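Local coordinates for uncharacterized protein (PDB 3U4Y) that is of unknown function but adopts a seven-bladed beta-propeller fold related to that of the lactonase family, at residues Thr225-Arg230 and Asn276-Asn281; Ser9-Val14 and Ala320-Asp325; Ala150-Arg155 and Gly168-Ser173; Ile200-Thr205 and Leu213-Gly218; Phe120-Pro125 and Gly162-Thr167. All blocks are in the same frame, centred on the assembly; numbering follows the deposited sequence.

Contact 1 (Thr225-Arg230 and Asn276-Asn281)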
# COMPACT_ATOMS: atom_id res chain seq x y z
N THR A 225 0.68 -4.35 -7.45
CA THR A 225 -0.12 -3.47 -6.60
C THR A 225 -1.42 -3.07 -7.27
O THR A 225 -1.48 -2.86 -8.48
CB THR A 225 0.72 -2.24 -6.10
OG1 THR A 225 0.27 -1.03 -6.72
CG2 THR A 225 2.24 -2.45 -6.34
N ILE A 226 -2.47 -2.98 -6.45
CA ILE A 226 -3.82 -2.71 -6.91
C ILE A 226 -4.25 -1.32 -6.48
O ILE A 226 -4.36 -1.05 -5.28
CB ILE A 226 -4.85 -3.67 -6.25
CG1 ILE A 226 -4.34 -5.12 -6.23
CG2 ILE A 226 -6.18 -3.59 -6.94
CD1 ILE A 226 -3.56 -5.49 -7.44
N VAL A 227 -4.50 -0.44 -7.44
CA VAL A 227 -5.10 0.85 -7.13
C VAL A 227 -6.55 0.82 -7.56
O VAL A 227 -6.86 0.41 -8.68
CB VAL A 227 -4.48 2.01 -7.92
CG1 VAL A 227 -5.08 3.34 -7.46
CG2 VAL A 227 -2.99 2.00 -7.81
N VAL A 228 -7.45 1.28 -6.70
CA VAL A 228 -8.84 1.40 -7.13
C VAL A 228 -9.47 2.79 -6.93
O VAL A 228 -9.48 3.34 -5.83
CB VAL A 228 -9.75 0.25 -6.58
CG1 VAL A 228 -9.00 -0.65 -5.58
CG2 VAL A 228 -11.08 0.78 -6.03
N SER A 229 -9.96 3.35 -8.03
CA SER A 229 -10.64 4.64 -8.09
C SER A 229 -11.75 4.82 -7.02
O SER A 229 -12.37 3.84 -6.59
CB SER A 229 -11.26 4.77 -9.47
OG SER A 229 -12.32 3.83 -9.61
N ARG A 230 -12.04 6.06 -6.62
CA ARG A 230 -12.84 6.27 -5.41
C ARG A 230 -14.33 5.90 -5.49
O ARG A 230 -15.01 5.82 -4.46
CB ARG A 230 -12.62 7.67 -4.83
CG ARG A 230 -12.49 8.80 -5.85
CD ARG A 230 -12.30 10.18 -5.16
NE ARG A 230 -10.94 10.71 -5.24
CZ ARG A 230 -10.13 10.93 -4.20
NH1 ARG A 230 -8.91 11.43 -4.40
NH2 ARG A 230 -10.53 10.66 -2.96
N ASN A 276 2.91 -0.54 -1.72
CA ASN A 276 2.34 -0.02 -2.95
C ASN A 276 3.31 0.79 -3.77
O ASN A 276 3.88 1.77 -3.29
CB ASN A 276 1.05 0.72 -2.65
CG ASN A 276 -0.02 -0.22 -2.19
OD1 ASN A 276 -0.36 -1.17 -2.89
ND2 ASN A 276 -0.52 -0.01 -0.98
N GLN A 277 3.55 0.33 -4.99
CA GLN A 277 4.46 1.01 -5.89
C GLN A 277 3.71 1.78 -6.96
O GLN A 277 4.25 1.98 -8.04
CB GLN A 277 5.39 0.02 -6.58
CG GLN A 277 6.26 -0.85 -5.68
CD GLN A 277 7.24 -1.70 -6.50
OE1 GLN A 277 8.35 -1.26 -6.83
NE2 GLN A 277 6.83 -2.92 -6.84
N MSE A 278 2.47 2.19 -6.67
CA MSE A 278 1.67 2.95 -7.64
C MSE A 278 0.59 3.74 -6.92
O MSE A 278 -0.02 3.24 -5.98
CB MSE A 278 1.03 2.01 -8.66
CG MSE A 278 0.55 2.66 -9.98
SE MSE A 278 -0.37 1.38 -11.19
CE MSE A 278 0.60 1.77 -12.80
N ALA A 279 0.36 4.97 -7.36
CA ALA A 279 -0.70 5.79 -6.77
C ALA A 279 -1.37 6.65 -7.82
O ALA A 279 -0.76 7.01 -8.82
CB ALA A 279 -0.16 6.65 -5.67
N LEU A 280 -2.63 6.97 -7.56
CA LEU A 280 -3.46 7.81 -8.43
C LEU A 280 -3.43 9.23 -7.87
O LEU A 280 -3.60 9.41 -6.67
CB LEU A 280 -4.89 7.25 -8.36
CG LEU A 280 -5.90 7.02 -9.49
CD1 LEU A 280 -5.29 6.97 -10.87
CD2 LEU A 280 -6.64 5.73 -9.20
N ASN A 281 -3.21 10.24 -8.71
CA ASN A 281 -3.40 11.64 -8.26
C ASN A 281 -4.82 11.82 -7.72
O ASN A 281 -5.67 10.94 -7.89
CB ASN A 281 -3.07 12.66 -9.37
CG ASN A 281 -4.01 12.57 -10.57
OD1 ASN A 281 -4.58 11.52 -10.86
ND2 ASN A 281 -4.16 13.68 -11.28

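Contact 2 (Ser9-Val14 and Ala320-Asp325)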
# COMPACT_ATOMS: atom_id res chain seq x y z
N SER A 9 -2.30 20.69 -1.48
CA SER A 9 -2.70 19.30 -1.41
C SER A 9 -2.39 18.61 -2.72
O SER A 9 -2.95 17.55 -3.03
CB SER A 9 -4.17 19.19 -1.06
OG SER A 9 -4.37 19.58 0.29
N ASN A 10 -1.49 19.20 -3.49
CA ASN A 10 -1.04 18.60 -4.72
C ASN A 10 0.39 18.10 -4.59
O ASN A 10 1.33 18.70 -5.12
CB ASN A 10 -1.24 19.56 -5.88
CG ASN A 10 -2.69 19.76 -6.20
OD1 ASN A 10 -3.41 20.43 -5.46
ND2 ASN A 10 -3.15 19.14 -7.29
N PHE A 11 0.53 17.00 -3.88
CA PHE A 11 1.84 16.50 -3.52
C PHE A 11 1.77 15.04 -3.10
O PHE A 11 0.70 14.50 -2.80
CB PHE A 11 2.40 17.32 -2.35
CG PHE A 11 1.90 16.88 -1.00
CD1 PHE A 11 2.50 15.83 -0.32
CD2 PHE A 11 0.84 17.53 -0.40
CE1 PHE A 11 2.04 15.44 0.93
CE2 PHE A 11 0.38 17.13 0.86
CZ PHE A 11 0.98 16.09 1.52
N GLY A 12 2.93 14.41 -3.06
CA GLY A 12 3.03 13.02 -2.65
C GLY A 12 4.39 12.72 -2.05
O GLY A 12 5.28 13.55 -2.06
N ILE A 13 4.54 11.51 -1.54
CA ILE A 13 5.76 11.12 -0.86
C ILE A 13 6.26 9.78 -1.40
O ILE A 13 5.46 8.90 -1.68
CB ILE A 13 5.56 11.07 0.68
CG1 ILE A 13 6.82 10.59 1.38
CG2 ILE A 13 4.37 10.18 1.07
CD1 ILE A 13 6.56 10.24 2.82
N VAL A 14 7.56 9.63 -1.56
CA VAL A 14 8.11 8.40 -2.10
C VAL A 14 9.40 8.01 -1.40
O VAL A 14 10.25 8.85 -1.13
CB VAL A 14 8.37 8.50 -3.61
CG1 VAL A 14 9.40 9.58 -3.90
CG2 VAL A 14 8.82 7.16 -4.16
N ALA A 320 2.90 7.25 -1.87
CA ALA A 320 1.58 7.70 -1.44
C ALA A 320 1.28 9.07 -1.99
O ALA A 320 2.17 9.91 -2.10
CB ALA A 320 1.46 7.71 0.06
N ILE A 321 0.03 9.32 -2.33
CA ILE A 321 -0.34 10.62 -2.82
C ILE A 321 -1.42 11.22 -1.93
O ILE A 321 -2.16 10.50 -1.26
CB ILE A 321 -0.76 10.55 -4.30
CG1 ILE A 321 0.40 9.99 -5.12
CG2 ILE A 321 -1.17 11.89 -4.80
CD1 ILE A 321 0.40 10.38 -6.57
N CYS A 322 -1.48 12.55 -1.88
CA CYS A 322 -2.42 13.24 -1.02
C CYS A 322 -3.85 13.07 -1.53
O CYS A 322 -4.12 13.33 -2.71
CB CYS A 322 -2.08 14.73 -0.98
SG CYS A 322 -3.08 15.62 0.20
N HIS A 323 -4.74 12.62 -0.66
CA HIS A 323 -6.15 12.43 -1.04
C HIS A 323 -7.04 12.88 0.09
O HIS A 323 -7.28 12.12 1.03
CB HIS A 323 -6.45 10.95 -1.33
CG HIS A 323 -5.86 10.43 -2.60
ND1 HIS A 323 -5.36 9.16 -2.71
CD2 HIS A 323 -5.68 11.01 -3.81
CE1 HIS A 323 -4.89 8.98 -3.93
NE2 HIS A 323 -5.08 10.09 -4.62
N PRO A 324 -7.52 14.12 0.04
CA PRO A 324 -8.45 14.49 1.10
C PRO A 324 -9.83 13.86 0.91
O PRO A 324 -10.26 13.59 -0.22
CB PRO A 324 -8.52 16.00 0.99
CG PRO A 324 -7.98 16.34 -0.36
CD PRO A 324 -7.07 15.26 -0.77
N ASP A 325 -10.49 13.60 2.03
CA ASP A 325 -11.83 13.03 2.03
C ASP A 325 -12.33 12.89 3.47
O ASP A 325 -11.54 12.89 4.41
CB ASP A 325 -11.84 11.67 1.33
CG ASP A 325 -13.15 11.40 0.62
OD1 ASP A 325 -14.13 10.98 1.28
OD2 ASP A 325 -13.21 11.59 -0.62

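Contact 3 (Ala150-Arg155 and Gly168-Ser173)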
# COMPACT_ATOMS: atom_id res chain seq x y z
N ALA A 150 1.05 -20.25 1.87
CA ALA A 150 -0.23 -20.94 2.06
C ALA A 150 -1.29 -20.52 1.04
O ALA A 150 -2.43 -20.95 1.13
CB ALA A 150 -0.74 -20.72 3.48
N ASN A 151 -0.92 -19.68 0.08
CA ASN A 151 -1.84 -19.18 -0.93
C ASN A 151 -3.24 -18.86 -0.41
O ASN A 151 -4.26 -19.19 -1.03
CB ASN A 151 -1.93 -20.16 -2.09
CG ASN A 151 -0.59 -20.54 -2.58
OD1 ASN A 151 -0.02 -19.90 -3.46
ND2 ASN A 151 -0.05 -21.59 -2.01
N THR A 152 -3.26 -18.18 0.72
CA THR A 152 -4.45 -17.95 1.49
C THR A 152 -4.32 -16.53 2.03
O THR A 152 -3.22 -16.01 2.09
CB THR A 152 -4.44 -18.91 2.67
OG1 THR A 152 -5.71 -18.92 3.31
CG2 THR A 152 -3.40 -18.46 3.68
N VAL A 153 -5.43 -15.88 2.39
CA VAL A 153 -5.32 -14.63 3.15
C VAL A 153 -5.92 -14.80 4.55
O VAL A 153 -6.90 -15.52 4.71
CB VAL A 153 -5.93 -13.38 2.45
CG1 VAL A 153 -5.88 -13.53 0.95
CG2 VAL A 153 -7.32 -13.17 2.89
N ARG A 154 -5.31 -14.16 5.54
CA ARG A 154 -5.73 -14.32 6.93
C ARG A 154 -6.34 -13.04 7.47
O ARG A 154 -5.93 -11.94 7.08
CB ARG A 154 -4.55 -14.72 7.79
CG ARG A 154 -4.93 -15.12 9.19
CD ARG A 154 -3.85 -16.01 9.73
NE ARG A 154 -3.92 -16.26 11.16
CZ ARG A 154 -3.45 -17.37 11.72
NH1 ARG A 154 -3.54 -17.54 13.02
NH2 ARG A 154 -2.92 -18.32 10.97
N ARG A 155 -7.30 -13.19 8.37
CA ARG A 155 -8.09 -12.07 8.86
C ARG A 155 -7.77 -11.64 10.29
O ARG A 155 -7.90 -12.43 11.22
CB ARG A 155 -9.57 -12.40 8.78
CG ARG A 155 -10.36 -11.73 9.86
CD ARG A 155 -11.83 -12.02 9.82
NE ARG A 155 -12.47 -11.11 10.77
CZ ARG A 155 -13.47 -11.41 11.57
NH1 ARG A 155 -14.01 -12.62 11.57
NH2 ARG A 155 -13.94 -10.49 12.39
N GLY A 168 -7.50 -16.03 13.10
CA GLY A 168 -7.03 -17.28 12.55
C GLY A 168 -7.98 -17.86 11.52
O GLY A 168 -8.08 -19.07 11.36
N GLN A 169 -8.71 -16.98 10.84
CA GLN A 169 -9.53 -17.40 9.73
C GLN A 169 -8.74 -17.08 8.49
O GLN A 169 -8.27 -15.96 8.33
CB GLN A 169 -10.87 -16.67 9.73
CG GLN A 169 -11.77 -17.00 10.93
CD GLN A 169 -13.16 -16.33 10.89
OE1 GLN A 169 -13.38 -15.32 10.20
NE2 GLN A 169 -14.09 -16.88 11.66
N GLU A 170 -8.55 -18.08 7.63
CA GLU A 170 -7.87 -17.90 6.35
C GLU A 170 -8.79 -18.26 5.18
O GLU A 170 -9.73 -19.03 5.35
CB GLU A 170 -6.60 -18.75 6.28
CG GLU A 170 -5.66 -18.57 7.45
CD GLU A 170 -4.37 -19.35 7.28
OE1 GLU A 170 -4.15 -19.87 6.16
OE2 GLU A 170 -3.59 -19.45 8.25
N PHE A 171 -8.50 -17.71 4.01
CA PHE A 171 -9.38 -17.81 2.85
C PHE A 171 -8.57 -17.92 1.57
O PHE A 171 -7.58 -17.21 1.41
CB PHE A 171 -10.26 -16.55 2.73
CG PHE A 171 -10.92 -16.15 4.00
CD1 PHE A 171 -12.03 -16.82 4.46
CD2 PHE A 171 -10.43 -15.10 4.74
CE1 PHE A 171 -12.63 -16.45 5.64
CE2 PHE A 171 -11.03 -14.72 5.93
CZ PHE A 171 -12.13 -15.39 6.38
N ILE A 172 -9.01 -18.77 0.65
CA ILE A 172 -8.26 -18.95 -0.60
C ILE A 172 -8.07 -17.59 -1.25
O ILE A 172 -8.96 -16.74 -1.15
CB ILE A 172 -8.98 -19.86 -1.61
CG1 ILE A 172 -9.43 -21.15 -0.94
CG2 ILE A 172 -8.04 -20.21 -2.75
CD1 ILE A 172 -8.29 -21.93 -0.39
N SER A 173 -6.94 -17.40 -1.92
CA SER A 173 -6.65 -16.11 -2.56
C SER A 173 -7.03 -16.09 -4.03
O SER A 173 -6.88 -15.08 -4.71
CB SER A 173 -5.16 -15.71 -2.38
OG SER A 173 -4.26 -16.50 -3.16

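Contact 4 (Ile200-Thr205 and Leu213-Gly218)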
# COMPACT_ATOMS: atom_id res chain seq x y z
N ILE A 200 -6.04 -11.67 -10.10
CA ILE A 200 -6.56 -10.98 -8.95
C ILE A 200 -7.65 -11.85 -8.34
O ILE A 200 -8.48 -12.40 -9.05
CB ILE A 200 -7.12 -9.58 -9.33
CG1 ILE A 200 -5.99 -8.57 -9.49
CG2 ILE A 200 -8.02 -9.05 -8.24
CD1 ILE A 200 -5.08 -8.84 -10.62
N GLY A 201 -7.62 -11.99 -7.03
CA GLY A 201 -8.72 -12.62 -6.32
C GLY A 201 -9.66 -11.54 -5.86
O GLY A 201 -9.26 -10.40 -5.65
N ILE A 202 -10.93 -11.90 -5.68
CA ILE A 202 -11.95 -10.97 -5.26
C ILE A 202 -12.72 -11.56 -4.09
O ILE A 202 -13.30 -12.64 -4.21
CB ILE A 202 -12.93 -10.73 -6.37
CG1 ILE A 202 -12.21 -10.21 -7.60
CG2 ILE A 202 -14.00 -9.79 -5.93
CD1 ILE A 202 -13.11 -10.01 -8.79
N LEU A 203 -12.72 -10.87 -2.96
CA LEU A 203 -13.33 -11.42 -1.76
C LEU A 203 -14.50 -10.59 -1.30
O LEU A 203 -14.47 -9.37 -1.40
CB LEU A 203 -12.32 -11.47 -0.63
CG LEU A 203 -11.42 -12.68 -0.48
CD1 LEU A 203 -10.94 -13.10 -1.84
CD2 LEU A 203 -10.28 -12.23 0.36
N GLU A 204 -15.53 -11.28 -0.79
CA GLU A 204 -16.72 -10.66 -0.23
C GLU A 204 -16.43 -10.36 1.22
O GLU A 204 -16.25 -11.26 2.04
CB GLU A 204 -17.92 -11.60 -0.35
CG GLU A 204 -18.79 -11.41 -1.60
CD GLU A 204 -20.05 -10.55 -1.34
OE1 GLU A 204 -20.20 -10.02 -0.21
OE2 GLU A 204 -20.88 -10.42 -2.28
N THR A 205 -16.40 -9.07 1.54
CA THR A 205 -15.94 -8.61 2.84
C THR A 205 -16.99 -7.76 3.53
O THR A 205 -16.78 -7.30 4.64
CB THR A 205 -14.65 -7.81 2.71
OG1 THR A 205 -14.75 -6.91 1.59
CG2 THR A 205 -13.49 -8.73 2.46
N LEU A 213 -14.33 -16.08 -1.08
CA LEU A 213 -13.77 -15.76 -2.39
C LEU A 213 -14.82 -15.99 -3.48
O LEU A 213 -15.47 -17.04 -3.50
CB LEU A 213 -12.54 -16.62 -2.65
CG LEU A 213 -11.95 -16.72 -4.05
CD1 LEU A 213 -10.92 -15.63 -4.28
CD2 LEU A 213 -11.33 -18.09 -4.23
N LEU A 214 -15.01 -15.03 -4.38
CA LEU A 214 -16.03 -15.20 -5.42
C LEU A 214 -15.42 -15.78 -6.66
O LEU A 214 -15.91 -16.76 -7.22
CB LEU A 214 -16.71 -13.89 -5.78
CG LEU A 214 -17.41 -13.15 -4.66
CD1 LEU A 214 -17.91 -11.84 -5.22
CD2 LEU A 214 -18.54 -14.00 -4.06
N ASN A 215 -14.37 -15.12 -7.11
CA ASN A 215 -13.66 -15.62 -8.28
C ASN A 215 -12.33 -14.93 -8.40
O ASN A 215 -11.76 -14.46 -7.42
CB ASN A 215 -14.50 -15.53 -9.57
CG ASN A 215 -15.43 -14.31 -9.60
OD1 ASN A 215 -14.97 -13.18 -9.76
ND2 ASN A 215 -16.73 -14.55 -9.46
N ALA A 216 -11.82 -14.90 -9.62
CA ALA A 216 -10.45 -14.53 -9.85
C ALA A 216 -10.32 -14.34 -11.34
O ALA A 216 -10.70 -15.20 -12.13
CB ALA A 216 -9.54 -15.63 -9.40
N VAL A 217 -9.81 -13.19 -11.72
CA VAL A 217 -9.56 -12.93 -13.11
C VAL A 217 -8.04 -12.79 -13.29
O VAL A 217 -7.35 -12.38 -12.38
CB VAL A 217 -10.29 -11.68 -13.57
CG1 VAL A 217 -9.78 -10.49 -12.79
CG2 VAL A 217 -10.08 -11.45 -15.07
N GLY A 218 -7.54 -13.17 -14.46
CA GLY A 218 -6.12 -13.23 -14.71
C GLY A 218 -5.54 -11.93 -15.23
O GLY A 218 -6.27 -11.05 -15.67

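Contact 5 (Phe120-Pro125 and Gly162-Thr167)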
# COMPACT_ATOMS: atom_id res chain seq x y z
N PHE A 120 3.82 2.92 20.12
CA PHE A 120 3.18 1.65 19.76
C PHE A 120 2.31 1.14 20.88
O PHE A 120 2.57 1.42 22.04
CB PHE A 120 4.17 0.57 19.38
CG PHE A 120 4.83 0.80 18.08
CD1 PHE A 120 4.32 0.26 16.93
CD2 PHE A 120 5.97 1.58 18.00
CE1 PHE A 120 4.93 0.48 15.70
CE2 PHE A 120 6.58 1.81 16.79
CZ PHE A 120 6.06 1.26 15.63
N ILE A 121 1.30 0.37 20.51
CA ILE A 121 0.22 0.04 21.42
C ILE A 121 0.09 -1.46 21.55
O ILE A 121 -0.08 -1.98 22.65
CB ILE A 121 -1.13 0.61 20.91
CG1 ILE A 121 -1.19 2.12 21.15
CG2 ILE A 121 -2.30 -0.06 21.60
CD1 ILE A 121 -2.54 2.61 21.64
N SER A 122 0.17 -2.16 20.43
CA SER A 122 0.01 -3.61 20.46
C SER A 122 0.94 -4.31 19.50
O SER A 122 1.32 -3.78 18.46
CB SER A 122 -1.44 -4.02 20.17
OG SER A 122 -1.60 -5.42 20.37
N THR A 123 1.29 -5.52 19.88
CA THR A 123 2.14 -6.35 19.06
C THR A 123 1.63 -7.78 19.13
O THR A 123 1.36 -8.31 20.21
CB THR A 123 3.60 -6.26 19.52
OG1 THR A 123 3.98 -4.88 19.58
CG2 THR A 123 4.50 -6.99 18.55
N ILE A 124 1.45 -8.39 17.97
CA ILE A 124 1.10 -9.79 17.90
C ILE A 124 1.88 -10.47 16.78
O ILE A 124 2.22 -9.85 15.77
CB ILE A 124 -0.44 -10.03 17.76
CG1 ILE A 124 -0.97 -9.60 16.39
CG2 ILE A 124 -1.21 -9.32 18.87
CD1 ILE A 124 -2.39 -10.01 16.17
N PRO A 125 2.17 -11.76 16.97
CA PRO A 125 2.92 -12.56 15.99
C PRO A 125 2.07 -12.95 14.79
O PRO A 125 0.87 -13.25 14.89
CB PRO A 125 3.29 -13.81 16.80
CG PRO A 125 2.13 -13.97 17.70
CD PRO A 125 1.68 -12.58 18.08
N GLY A 162 -6.69 0.19 19.51
CA GLY A 162 -5.47 -0.13 18.78
C GLY A 162 -4.95 -1.53 19.06
O GLY A 162 -4.02 -2.00 18.41
N VAL A 163 -5.56 -2.19 20.03
CA VAL A 163 -5.24 -3.58 20.32
C VAL A 163 -5.53 -4.46 19.09
O VAL A 163 -6.59 -4.39 18.48
CB VAL A 163 -6.07 -4.07 21.51
CG1 VAL A 163 -5.43 -5.26 22.15
CG2 VAL A 163 -6.22 -2.97 22.51
N LEU A 164 -4.56 -5.31 18.75
CA LEU A 164 -4.70 -6.22 17.62
C LEU A 164 -5.16 -7.60 18.08
O LEU A 164 -4.89 -8.00 19.21
CB LEU A 164 -3.37 -6.32 16.89
CG LEU A 164 -2.84 -5.00 16.35
CD1 LEU A 164 -1.34 -5.05 16.11
CD2 LEU A 164 -3.55 -4.65 15.07
N PHE A 165 -5.85 -8.31 17.19
CA PHE A 165 -6.36 -9.65 17.46
C PHE A 165 -6.17 -10.56 16.25
O PHE A 165 -6.21 -10.11 15.10
CB PHE A 165 -7.85 -9.62 17.82
CG PHE A 165 -8.16 -8.80 19.05
CD1 PHE A 165 -8.33 -9.42 20.28
CD2 PHE A 165 -8.29 -7.42 18.97
CE1 PHE A 165 -8.62 -8.68 21.42
CE2 PHE A 165 -8.58 -6.67 20.10
CZ PHE A 165 -8.74 -7.30 21.33
N ASP A 166 -5.98 -11.84 16.53
CA ASP A 166 -5.85 -12.84 15.49
C ASP A 166 -7.09 -13.71 15.48
O ASP A 166 -7.36 -14.42 16.45
CB ASP A 166 -4.62 -13.70 15.74
CG ASP A 166 -4.19 -14.48 14.51
OD1 ASP A 166 -5.02 -14.62 13.57
OD2 ASP A 166 -3.03 -14.95 14.48
N THR A 167 -7.85 -13.67 14.39
CA THR A 167 -9.02 -14.53 14.26
C THR A 167 -8.64 -15.93 13.78
O THR A 167 -9.37 -16.89 14.02
CB THR A 167 -10.07 -13.92 13.32
OG1 THR A 167 -9.60 -14.00 11.97
CG2 THR A 167 -10.29 -12.46 13.67

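Contact 1 (Thr225-Arg230 and Asn276-Asn281)
The carboxamide of Asn276 is the flat group that reaches the opposing segment, bringing OD1 to within 3.6 Å of Thr225 CB. The same oxygen accepts a hydrogen bond from Asn180 ND2, which ties the group to a further strand, 178-183. With CG anti to its carbonyl carbon, the Asn276 side chain crosses Thr225 obliquely. The branches of Thr225 diverge: CG2 lies 3.4 Å from the backbone N of Gln277, and OG1 faces CB of Met278, present as selenomethionine, at 3.7 Å.

Further along, Val227 is the wedge. Its CG1, anti to the backbone N (chi1 -176°), meets Leu280 CD2 at 3.3 Å, while CG2 touches Met278 CB at 4.1 Å. Leu280 and Met278 therefore straddle the valine, although the selenium end of Met278 turns away from it. The strands 226-228 and 278-280 run almost parallel, 6° apart, with axes 7.3 Å from each other. That spacing suits side-chain packing, and each strand has its backbone partners within its own sheet, as Val227 with Tyr236 and Ala279 with Phe288. Two first strands of successive sheets, side by side, are characteristic of the innermost ring of a beta-propeller.

Contact 2 (Ser9-Val14 and Ala320-Asp325)
A disulfide-bonded cysteine sits over an aromatic ring here: Cys322, joined through SG to Cys51, places its CB above one face of Phe11. The CB lies 4.1 Å from the ring centroid and 19° off the normal, a CH-pi contact displaced toward the rim. The sulfur is more oblique, with Cys322 SG 3.8 Å from Phe11 CE2, in a sulfur-aromatic contact. Phe11 CG occupies the crowded position between N and the carbonyl carbon (chi1 83°), which swings under Cys322 CB a ring whose own CB points away from the cysteine. The torsion of Cys322, with SG anti to the backbone N, sets the sulfur beside Phe11 CE2. Ser9 CB adds a contact of 3.9 Å to Cys322 SG.

Beside the cysteine the backbones pair as antiparallel strands. Ile13 and Ala320 form the hydrogen-bonded pair, with Ile13 N to Ala320 O at 2.9 Å and Ala320 N to Ile13 O at 3.1 Å, both nearly along the C=O axis. Gly12 faces Ile321 in the adjoining non-hydrogen-bonded pair. Cys322 N then donates to Phe11 O at 3.1 Å. Strand 319-321 thereby becomes the innermost strand of a blade whose other three come from the N terminus, the "Velcro" closure by which many beta-propellers shut their ring, while the disulfide reaches on to the following blade. On the face of Ile13 and Ala320, Ile13 CG2 packs on Ala320 CB at 3.9 Å. The Phe11 ring also touches Phe24 and Ile47, the latter on strand 42-47 of that next blade.

Contact 3 (Ala150-Arg155 and Gly168-Ser173)
The outer hairpin of a propeller blade, strands 152-158 and 164-172, carries this contact, with Arg154 and Glu170 on one face, and Val153, Phe171, Arg155 and Gln169 on the other. Val153 and Phe171 form the central hydrogen-bonded pair: Val153 N reaches Phe171 O at 2.7 Å, and Phe171 N returns to Val153 O at 2.8 Å. On their face the side chains cross at about a right angle, with Val153 CG2 4.1 Å from Phe171 CD2. Arg155 CB comes to the edge of the phenyl ring, 4.0 Å from Phe171 CE2.

Arg155, extended from CG to NE, runs beside Gln169, both pointing the same way. Its NH1 donates to Gln169 OE1 at 3.1 Å; the oxygen lies in the guanidinium plane, but the donor stands 53° out of the amide plane. Glu209 gives NH1 of Arg155 a charged partner as well.

At the open end of the hairpin, away from its turn, Asn151 and Thr152 both face Arg147 of the neighbouring strand, forming a G1 beta bulge in the four-stranded blade. Arg147 also makes a salt bridge to Glu170 OE2, on the face shared with Arg154. Extended from CG to NE, Arg154 crosses Glu170 obliquely, and its NH2 makes a salt bridge to Glu170 OE2 at 3.0 Å, with guanidinium and carboxylate planes 42° apart. One carboxylate oxygen is thus held by two arginines, which would favour its ionised form. Over a face of the Arg154 guanidinium passes Gly168, its CA 3.5 Å from Arg154 NH1, and that nitrogen is bound in turn by Asp166.

Contact 4 (Ile200-Thr205 and Leu213-Gly218)
Leu203 and Leu213 form the apolar centre of one face, where Leu203 CD1 packs against Leu213, 3.5 Å from its CD1. Leu203 has CG anti to its carbonyl carbon and Leu213 has CG anti to its backbone N, so the two chains converge and cross obliquely. On the other face Ile200, Ile202 and Val217 line up under Leu255 of strand 254-262, while across the strands themselves Ile200 CB only approaches Val217 CG1, at 4.5 Å.

Outward from these groups runs the backbone ladder. Ile200 N donates to Val217 O at 2.7 Å, nearly along the C=O axis, and Val217 N returns the bond to Ile200 O at 3.1 Å. Further on, Leu214 N points almost straight at Ile202 O, at 2.9 Å with an angle of 176° at the hydrogen. Between the pairs Gly201-Ala216 and Leu203-Leu213, one strand has Ile202 alone where the other has Leu214 and Asn215, consistent with a beta bulge.

Leu214 CD2 lies 3.6 Å from Glu204 CG. The glutamate, bent at chi2, is poorly ordered. Asn215 closes the polar edge by lying alongside Ile202, its OD1 3.8 Å from Ile202 CD1. At the far end Gly218 O makes a weak hydrogen bond to a Tris molecule, probably from the crystallisation liquor. Strands 199-204 and 212-218 together form the antiparallel hairpin that makes up the outer half of a four-stranded propeller blade.

Contact 5 (Phe120-Pro125 and Gly162-Thr167)
Close packing is concentrated around Ser122, Ile124 and Leu164, whereas the C-terminal ends of the two segments diverge. Ile124 has CG1 in the crowded position between N and the carbonyl carbon (chi1 70°), and from there its CD1 reaches over strand 164-167, touching Leu164 CB at 3.9 Å and the carbonyl carbon of Phe165 at 3.8 Å. Leu164 crosses Ile124 obliquely and turns its CD1 to Ser122 O, 3.8 Å away, with Met110 and Ile158 beside it. The polar element of this packed region is a weak hydrogen bond: Leu164 N points nearly straight, at 175°, toward Ser122 OG, but over 3.4 Å. The hydroxyl is brought there by a torsion that sets OG anti to the backbone N. Beside it Ile121 CG2 rests on Gly162 C at 4.0 Å, where the glycine turns the chain with a positive phi.

The other side is looser. The side chains of Val163 and Phe165 start away from strand 120-125, and Phe165 is exposed. Pro125, also exposed, comes no nearer to Asp166 than 4.3 Å, from Pro125 O to Asp166 OD2. The aspartate is engaged within its own blade, with Gly168 N and, through a salt bridge, Arg154. Contact by side chains, between strands 27° apart in direction, joins the outermost strands of two consecutive blades of the beta-propeller.

From the N terminus, residues 9-14 open contact 2, which closes only at 320-325; this longest loop contains the other four contacts and seals the ring of blades. Contact 5 opens at 120-125, contact 3 at 150-155; contact 5 then closes at 162-167 and contact 3 at 168-173, so the two cross and share strand 164-172, one joining it to the preceding blade and the other to its hairpin mate. Contact 4 follows in series as the hairpin of the next blade, packing against contact 3 through Leu203 and Leu213. Contact 1 comes last, joining inner strands of two further blades, and touches contact 2 where Leu280 O meets His323 NE2.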